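Local coordinates for protein adenosine deaminase 1 (Arthrobacter aurescens, PDB 3RYS) that probably deaminates adenine hydrolytically to hypoxanthine and ammonium at a single bound zinc ion, a step of purine salvage, at residues A[157-162]-A[190-195]; A[184-189]-A[196-201]. All coordinates share one frame; numbering follows the deposited sequence.

Both interactions use helix 183-191 of the barrel, but different parts of it. Interaction 2 takes residues 184-189 and sets the helix against strand 195-200, whose H199 binds the zinc ion and lines the adenine pocket. Interaction 1 takes the C-terminal end of the helix and the turn after it, 190-195, and sets them against the end of helix 148-160, away from the annotated sites. The centres of the two contacts are about 13 Å apart. They are joined by a probable hydrogen bond from L194 N to A189 O, 2.9 Å, and by packing of L159 CD1 on R188 NH2 at 3.4 Å. The same turn runs on along the chain into strand 195-200.

Interaction 1 of 2, residues A[157-162]-A[190-195]; sequences QLLAMH and AEAGLR
L159 reaches across to A192 and L194 with the two methyl groups of its forked end. Its CD1 lies 4.0 Å from A192 CB, while CD2 lies 4.0 Å from L194 CD1 and a little farther from the A192 methyl, which therefore sits before both prongs of the fork. The CB of L159 already points toward A192 and L194, and chi1 of -70° then puts CG beside the backbone N, with the two methyls facing them. The contact is small, burying 89 Å² over both sides, and purely apolar. A branched leucine suits the longer reach, and the short alanine leaves room for it. L194, the buried member, meets L159 obliquely and also packs on I165 and A189.

Each helix ends nearby in a Schellman motif. G193 has positive phi, a conformation that suits glycine, and its N bonds to A190 O at 2.9 Å; H162 takes up the same kind of backbone at the other helix end, its N bonding to L159 O. In the barrel the contact joins the last turn of helix 148-160 to the turn that follows helix 183-191, just before strand 195-200 begins, with L158 turned instead to helix 114-125.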
ATOM      1  N   GLN A 157     -18.846  -2.487  12.871  1.00 18.40           N
ATOM      2  CA  GLN A 157     -19.764  -2.793  11.783  1.00 20.74           C
ATOM      3  C   GLN A 157     -19.157  -3.753  10.769  1.00 24.98           C
ATOM      4  O   GLN A 157     -19.852  -4.622  10.250  1.00 27.62           O
ATOM      5  CB  GLN A 157     -20.258  -1.521  11.099  1.00 20.78           C
ATOM      6  CG  GLN A 157     -21.687  -1.171  11.463  1.00 28.13           C
ATOM      7  CD  GLN A 157     -22.699  -2.019  10.712  1.00 31.27           C
ATOM      8  OE1 GLN A 157     -22.752  -1.998   9.483  1.00 38.44           O
ATOM      9  NE2 GLN A 157     -23.514  -2.761  11.449  1.00 27.29           N
ATOM     10  N   LEU A 158     -17.866  -3.596  10.491  1.00 19.18           N
ATOM     11  CA  LEU A 158     -17.162  -4.544   9.635  1.00 19.11           C
ATOM     12  C   LEU A 158     -17.233  -5.950  10.214  1.00 20.04           C
ATOM     13  O   LEU A 158     -17.550  -6.907   9.511  1.00 22.43           O
ATOM     14  CB  LEU A 158     -15.707  -4.126   9.442  1.00 17.52           C
ATOM     15  CG  LEU A 158     -15.540  -2.917   8.525  1.00 20.37           C
ATOM     16  CD1 LEU A 158     -14.087  -2.483   8.458  1.00 19.28           C
ATOM     17  CD2 LEU A 158     -16.082  -3.234   7.140  1.00 16.68           C
ATOM     18  N   LEU A 159     -16.945  -6.066  11.505  1.00 18.31           N
ATOM     19  CA  LEU A 159     -17.030  -7.348  12.190  1.00 20.49           C
ATOM     20  C   LEU A 159     -18.438  -7.932  12.111  1.00 22.82           C
ATOM     21  O   LEU A 159     -18.630  -9.057  11.648  1.00 22.50           O
ATOM     22  CB  LEU A 159     -16.612  -7.200  13.652  1.00 19.68           C
ATOM     23  CG  LEU A 159     -15.128  -6.927  13.901  1.00 21.01           C
ATOM     24  CD1 LEU A 159     -14.819  -7.017  15.387  1.00 25.22           C
ATOM     25  CD2 LEU A 159     -14.255  -7.895  13.106  1.00 14.52           C
ATOM     26  N   ALA A 160     -19.416  -7.157  12.570  1.00 25.39           N
ATOM     27  CA  ALA A 160     -20.815  -7.580  12.586  1.00 25.38           C
ATOM     28  C   ALA A 160     -21.293  -8.089  11.225  1.00 27.66           C
ATOM     29  O   ALA A 160     -22.020  -9.081  11.143  1.00 29.17           O
ATOM     30  CB  ALA A 160     -21.706  -6.437  13.065  1.00 19.31           C
ATOM     31  N   MET A 161     -20.883  -7.404  10.162  1.00 22.08           N
ATOM     32  CA  MET A 161     -21.314  -7.759   8.814  1.00 26.96           C
ATOM     33  C   MET A 161     -20.426  -8.839   8.208  1.00 27.43           C
ATOM     34  O   MET A 161     -20.642  -9.274   7.072  1.00 22.18           O
ATOM     35  CB  MET A 161     -21.342  -6.522   7.906  1.00 27.01           C
ATOM     36  CG  MET A 161     -19.981  -5.869   7.683  1.00 26.56           C
ATOM     37  SD  MET A 161     -20.088  -4.208   6.967  1.00 36.75           S
ATOM     38  CE  MET A 161     -19.829  -4.549   5.225  1.00 17.20           C
ATOM     39  N   HIS A 162     -19.426  -9.268   8.972  1.00 24.01           N
ATOM     40  CA  HIS A 162     -18.494 -10.283   8.500  1.00 25.70           C
ATOM     41  C   HIS A 162     -17.787  -9.847   7.216  1.00 25.58           C
ATOM     42  O   HIS A 162     -17.726 -10.601   6.242  1.00 23.13           O
ATOM     43  CB  HIS A 162     -19.222 -11.609   8.262  1.00 27.29           C
ATOM     44  CG  HIS A 162     -19.746 -12.250   9.510  1.00 35.15           C
ATOM     45  ND1 HIS A 162     -21.086 -12.273   9.829  1.00 32.26           N
ATOM     46  CD2 HIS A 162     -19.107 -12.901  10.512  1.00 37.18           C
ATOM     47  CE1 HIS A 162     -21.252 -12.907  10.977  1.00 33.14           C
ATOM     48  NE2 HIS A 162     -20.069 -13.298  11.411  1.00 43.61           N
ATOM     49  N   ALA A 190      -6.921  -7.097  17.355  1.00 22.42           N
ATOM     50  CA  ALA A 190      -6.141  -8.276  17.727  1.00 21.86           C
ATOM     51  C   ALA A 190      -7.015  -9.361  18.348  1.00 23.26           C
ATOM     52  O   ALA A 190      -6.912 -10.534  17.985  1.00 18.62           O
ATOM     53  CB  ALA A 190      -5.005  -7.894  18.672  1.00 23.39           C
ATOM     54  N   GLU A 191      -7.874  -8.970  19.286  1.00 25.58           N
ATOM     55  CA  GLU A 191      -8.780  -9.925  19.919  1.00 27.24           C
ATOM     56  C   GLU A 191      -9.841 -10.429  18.940  1.00 25.97           C
ATOM     57  O   GLU A 191     -10.532 -11.406  19.220  1.00 32.52           O
ATOM     58  CB  GLU A 191      -9.421  -9.339  21.182  1.00 25.11           C
ATOM     59  CG  GLU A 191     -10.374  -8.184  20.934  1.00 36.28           C
ATOM     60  CD  GLU A 191     -10.767  -7.456  22.215  1.00 43.77           C
ATOM     61  OE1 GLU A 191      -9.979  -7.482  23.191  1.00 35.46           O
ATOM     62  OE2 GLU A 191     -11.864  -6.851  22.240  1.00 41.95           O
ATOM     63  N   ALA A 192      -9.958  -9.768  17.790  1.00 23.38           N
ATOM     64  CA  ALA A 192     -10.841 -10.229  16.723  1.00 19.38           C
ATOM     65  C   ALA A 192     -10.103 -11.156  15.756  1.00 20.30           C
ATOM     66  O   ALA A 192     -10.690 -11.665  14.803  1.00 20.93           O
ATOM     67  CB  ALA A 192     -11.446  -9.053  15.979  1.00 18.93           C
ATOM     68  N   GLY A 193      -8.816 -11.377  16.011  1.00 19.69           N
ATOM     69  CA  GLY A 193      -8.011 -12.259  15.184  1.00 17.95           C
ATOM     70  C   GLY A 193      -7.512 -11.568  13.931  1.00 23.36           C
ATOM     71  O   GLY A 193      -7.019 -12.209  13.000  1.00 19.17           O
ATOM     72  N   LEU A 194      -7.643 -10.246  13.906  1.00 24.66           N
ATOM     73  CA  LEU A 194      -7.249  -9.464  12.744  1.00 21.30           C
ATOM     74  C   LEU A 194      -5.766  -9.134  12.793  1.00 19.83           C
ATOM     75  O   LEU A 194      -5.221  -8.805  13.848  1.00 22.26           O
ATOM     76  CB  LEU A 194      -8.077  -8.180  12.653  1.00 19.03           C
ATOM     77  CG  LEU A 194      -9.552  -8.336  12.282  1.00 18.30           C
ATOM     78  CD1 LEU A 194     -10.326  -7.065  12.611  1.00 19.73           C
ATOM     79  CD2 LEU A 194      -9.704  -8.700  10.812  1.00 17.74           C
ATOM     80  N   ARG A 195      -5.116  -9.231  11.641  1.00 21.33           N
ATOM     81  CA  ARG A 195      -3.705  -8.892  11.530  1.00 21.94           C
ATOM     82  C   ARG A 195      -3.527  -7.379  11.527  1.00 19.07           C
ATOM     83  O   ARG A 195      -4.477  -6.640  11.273  1.00 19.09           O
ATOM     84  CB  ARG A 195      -3.104  -9.540  10.284  1.00 20.41           C
ATOM     85  CG  ARG A 195      -2.985 -11.049  10.423  1.00 19.16           C
ATOM     86  CD  ARG A 195      -2.186 -11.649   9.292  1.00 24.56           C
ATOM     87  NE  ARG A 195      -1.467 -12.851   9.708  1.00 23.36           N
ATOM     88  CZ  ARG A 195      -0.298 -12.837  10.343  1.00 29.74           C
ATOM     89  NH1 ARG A 195       0.286 -11.686  10.641  1.00 21.61           N
ATOM     90  NH2 ARG A 195       0.290 -13.974  10.685  1.00 45.97           N
TER

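Interaction 2 of 2, residues A[184-189]-A[196-201]; sequences RLYQRA and RIAHAG. With ZN (zinc ion), chain C; ADE (adenine), chain D.
The Y186 ring has the carbonyl oxygen of I197 at its edge, in the ring plane, while the aliphatic part of R196 approaches the ring obliquely. The phenol closes the gap with one hydrogen bond, from Y186 OH to I197 O at 2.7 Å. The angle at the carbonyl oxygen is 152°, and the donor lies somewhat off the carbonyl plane. A tyrosine fits here because its ring fills the buried layer between helix and strand while its hydroxyl supplies a donor to a strand carbonyl.

R196 and Y186 run past each other in opposite directions. R196 CG comes 3.4 Å from Y186 CD1, with CB near Y186 CD1 and CE1 as well, and the guanidinium plane is turned 69° from the ring. The arginine chain bends at chi2 and chi3, and its NE bonds back to L194 O; its hydrocarbon part can thus pack on the tyrosine while the polar end is held separately. A198 offers a small methyl, its CB 3.8 Å from Y186 OH, and also touches L170 of the adjacent strand.

Farther along the strand, H199 NE2 binds the zinc ion at 2.3 Å, sharing it with H19, H21 and D280. Adenine N6 is also bound to the zinc ion, at 2.5 Å. The purine lies near the histidine too, with adenine N1 3.3 Å from H199 CD2.

Helix 184-189 and strand 196-200 run nearly antiparallel, at 154°, as expected within the beta-alpha-beta unit of strand 167-171, helix 183-191 and strand 195-200. This is the TIM-barrel architecture of the adenosine deaminase family, in which a helix packs outside the barrel while the strand carries a zinc-binding histidine toward the active site.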
ATOM      1  N   ARG A 184      -6.699   1.413  21.519  1.00 21.04           N
ATOM      2  CA  ARG A 184      -7.939   0.669  21.730  1.00 23.51           C
ATOM      3  C   ARG A 184      -8.330  -0.066  20.454  1.00 24.26           C
ATOM      4  O   ARG A 184      -8.549  -1.282  20.457  1.00 22.08           O
ATOM      5  CB  ARG A 184      -9.076   1.614  22.144  1.00 28.25           C
ATOM      6  CG  ARG A 184      -9.117   2.000  23.627  1.00 25.68           C
ATOM      7  CD  ARG A 184      -7.836   2.690  24.093  1.00 29.35           C
ATOM      8  NE  ARG A 184      -7.474   3.839  23.264  1.00 26.52           N
ATOM      9  CZ  ARG A 184      -6.547   4.732  23.597  1.00 28.93           C
ATOM     10  NH1 ARG A 184      -5.894   4.611  24.748  1.00 33.47           N
ATOM     11  NH2 ARG A 184      -6.276   5.748  22.789  1.00 24.91           N
ATOM     12  N   LEU A 185      -8.420   0.690  19.364  1.00 20.93           N
ATOM     13  CA  LEU A 185      -8.733   0.142  18.051  1.00 21.90           C
ATOM     14  C   LEU A 185      -7.936  -1.126  17.741  1.00 21.71           C
ATOM     15  O   LEU A 185      -8.503  -2.129  17.317  1.00 21.67           O
ATOM     16  CB  LEU A 185      -8.481   1.197  16.971  1.00 20.73           C
ATOM     17  CG  LEU A 185      -8.566   0.734  15.517  1.00 16.31           C
ATOM     18  CD1 LEU A 185      -9.985   0.334  15.168  1.00 18.49           C
ATOM     19  CD2 LEU A 185      -8.067   1.831  14.588  1.00 14.60           C
ATOM     20  N   TYR A 186      -6.624  -1.082  17.949  1.00 18.94           N
ATOM     21  CA  TYR A 186      -5.783  -2.246  17.663  1.00 23.35           C
ATOM     22  C   TYR A 186      -5.946  -3.388  18.667  1.00 23.99           C
ATOM     23  O   TYR A 186      -5.802  -4.560  18.307  1.00 21.50           O
ATOM     24  CB  TYR A 186      -4.310  -1.848  17.501  1.00 21.45           C
ATOM     25  CG  TYR A 186      -4.016  -1.333  16.116  1.00 19.79           C
ATOM     26  CD1 TYR A 186      -3.273  -2.086  15.213  1.00 20.20           C
ATOM     27  CD2 TYR A 186      -4.519  -0.107  15.694  1.00 16.72           C
ATOM     28  CE1 TYR A 186      -3.019  -1.622  13.933  1.00 19.53           C
ATOM     29  CE2 TYR A 186      -4.272   0.366  14.421  1.00 17.93           C
ATOM     30  CZ  TYR A 186      -3.522  -0.393  13.545  1.00 19.72           C
ATOM     31  OH  TYR A 186      -3.279   0.080  12.279  1.00 19.39           O
ATOM     32  N   GLN A 187      -6.246  -3.049  19.918  1.00 23.93           N
ATOM     33  CA  GLN A 187      -6.595  -4.073  20.894  1.00 25.03           C
ATOM     34  C   GLN A 187      -7.875  -4.773  20.449  1.00 24.03           C
ATOM     35  O   GLN A 187      -8.001  -5.990  20.563  1.00 26.38           O
ATOM     36  CB  GLN A 187      -6.754  -3.475  22.292  1.00 24.36           C
ATOM     37  CG  GLN A 187      -5.450  -3.381  23.071  1.00 30.20           C
ATOM     38  CD  GLN A 187      -5.600  -2.640  24.394  1.00 41.23           C
ATOM     39  OE1 GLN A 187      -6.216  -1.570  24.460  1.00 41.45           O
ATOM     40  NE2 GLN A 187      -5.026  -3.200  25.453  1.00 34.96           N
ATOM     41  N   ARG A 188      -8.817  -3.996  19.922  1.00 23.55           N
ATOM     42  CA  ARG A 188     -10.046  -4.552  19.363  1.00 29.42           C
ATOM     43  C   ARG A 188      -9.754  -5.527  18.228  1.00 27.17           C
ATOM     44  O   ARG A 188     -10.233  -6.659  18.229  1.00 24.51           O
ATOM     45  CB  ARG A 188     -10.964  -3.432  18.865  1.00 30.60           C
ATOM     46  CG  ARG A 188     -12.175  -3.162  19.746  1.00 35.39           C
ATOM     47  CD  ARG A 188     -13.370  -3.989  19.288  1.00 36.53           C
ATOM     48  NE  ARG A 188     -13.009  -5.391  19.108  1.00 37.20           N
ATOM     49  CZ  ARG A 188     -13.873  -6.363  18.827  1.00 41.95           C
ATOM     50  NH1 ARG A 188     -13.439  -7.611  18.685  1.00 38.45           N
ATOM     51  NH2 ARG A 188     -15.166  -6.092  18.690  1.00 41.52           N
ATOM     52  N   ALA A 189      -8.959  -5.072  17.265  1.00 27.05           N
ATOM     53  CA  ALA A 189      -8.606  -5.869  16.099  1.00 23.61           C
ATOM     54  C   ALA A 189      -7.905  -7.175  16.466  1.00 21.22           C
ATOM     55  O   ALA A 189      -8.243  -8.232  15.940  1.00 21.33           O
ATOM     56  CB  ALA A 189      -7.737  -5.054  15.155  1.00 21.81           C
ATOM     57  N   ARG A 196      -2.319  -6.916  11.822  1.00 19.43           N
ATOM     58  CA  ARG A 196      -2.112  -5.490  12.055  1.00 17.60           C
ATOM     59  C   ARG A 196      -0.947  -4.896  11.280  1.00 14.95           C
ATOM     60  O   ARG A 196       0.161  -5.424  11.303  1.00 16.53           O
ATOM     61  CB  ARG A 196      -1.902  -5.237  13.545  1.00 17.76           C
ATOM     62  CG  ARG A 196      -3.141  -5.424  14.384  1.00 21.29           C
ATOM     63  CD  ARG A 196      -2.805  -6.218  15.624  1.00 24.12           C
ATOM     64  NE  ARG A 196      -2.690  -7.636  15.302  1.00 27.38           N
ATOM     65  CZ  ARG A 196      -1.772  -8.447  15.814  1.00 27.25           C
ATOM     66  NH1 ARG A 196      -0.875  -7.979  16.673  1.00 24.78           N
ATOM     67  NH2 ARG A 196      -1.747  -9.723  15.456  1.00 27.36           N
ATOM     68  N   ILE A 197      -1.213  -3.789  10.592  1.00 13.30           N
ATOM     69  CA  ILE A 197      -0.159  -2.975  10.001  1.00 14.54           C
ATOM     70  C   ILE A 197      -0.462  -1.499  10.244  1.00 15.30           C
ATOM     71  O   ILE A 197      -1.587  -1.138  10.584  1.00 13.22           O
ATOM     72  CB  ILE A 197      -0.012  -3.222   8.494  1.00 11.69           C
ATOM     73  CG1 ILE A 197      -1.278  -2.779   7.762  1.00 15.56           C
ATOM     74  CG2 ILE A 197       0.285  -4.681   8.220  1.00 13.16           C
ATOM     75  CD1 ILE A 197      -1.183  -2.890   6.256  1.00 16.34           C
ATOM     76  N   ALA A 198       0.543  -0.646  10.077  1.00 14.11           N
ATOM     77  CA  ALA A 198       0.348   0.782  10.282  1.00 13.76           C
ATOM     78  C   ALA A 198       1.404   1.609   9.566  1.00 12.80           C
ATOM     79  O   ALA A 198       2.575   1.233   9.515  1.00 13.37           O
ATOM     80  CB  ALA A 198       0.342   1.107  11.772  1.00 16.03           C
ATOM     81  N   HIS A 199       0.977   2.740   9.011  1.00 12.74           N
ATOM     82  CA  HIS A 199       1.902   3.712   8.446  1.00 11.87           C
ATOM     83  C   HIS A 199       2.711   4.357   9.558  1.00 11.58           C
ATOM     84  O   HIS A 199       2.152   4.835  10.546  1.00 12.26           O
ATOM     85  CB  HIS A 199       1.144   4.785   7.668  1.00 11.75           C
ATOM     86  CG  HIS A 199       0.700   4.342   6.312  1.00 12.98           C
ATOM     87  ND1 HIS A 199      -0.041   3.198   6.108  1.00 13.74           N
ATOM     88  CD2 HIS A 199       0.893   4.890   5.089  1.00 13.42           C
ATOM     89  CE1 HIS A 199      -0.287   3.060   4.818  1.00 14.14           C
ATOM     90  NE2 HIS A 199       0.266   4.075   4.177  1.00 14.50           N
ATOM     91  N   ALA A 200       4.030   4.361   9.399  1.00 11.75           N
ATOM     92  CA  ALA A 200       4.912   4.973  10.386  1.00 12.71           C
ATOM     93  C   ALA A 200       6.253   5.370   9.776  1.00 13.47           C
ATOM     94  O   ALA A 200       6.857   4.608   9.023  1.00 13.36           O
ATOM     95  CB  ALA A 200       5.121   4.034  11.573  1.00 11.48           C
ATOM     96  N   GLY A 201       6.714   6.570  10.102  1.00 14.23           N
ATOM     97  CA  GLY A 201       8.025   7.012   9.673  1.00 16.63           C
ATOM     98  C   GLY A 201       8.062   7.536   8.251  1.00 16.15           C
ATOM     99  O   GLY A 201       9.124   7.605   7.634  1.00 17.07           O
TER
HETATM  100 ZN    ZN C 344       0.648   4.451   1.967  1.00 17.39          ZN
HETATM  101  N9  ADE D 345      -3.185   7.411   2.321  1.00 18.84           N
HETATM  102  C8  ADE D 345      -2.959   6.833   1.100  1.00 21.89           C
HETATM  103  N7  ADE D 345      -1.687   6.644   0.816  1.00 20.30           N
HETATM  104  C5  ADE D 345      -1.033   7.140   1.936  1.00 22.54           C
HETATM  105  C6  ADE D 345       0.336   7.238   2.268  1.00 23.31           C
HETATM  106  N6  ADE D 345       1.315   6.821   1.457  1.00 21.81           N
HETATM  107  N1  ADE D 345       0.654   7.782   3.465  1.00 22.49           N
HETATM  108  C2  ADE D 345      -0.335   8.199   4.269  1.00 22.84           C
HETATM  109  N3  ADE D 345      -1.656   8.160   4.070  1.00 21.82           N
HETATM  110  C4  ADE D 345      -1.939   7.616   2.873  1.00 20.84           C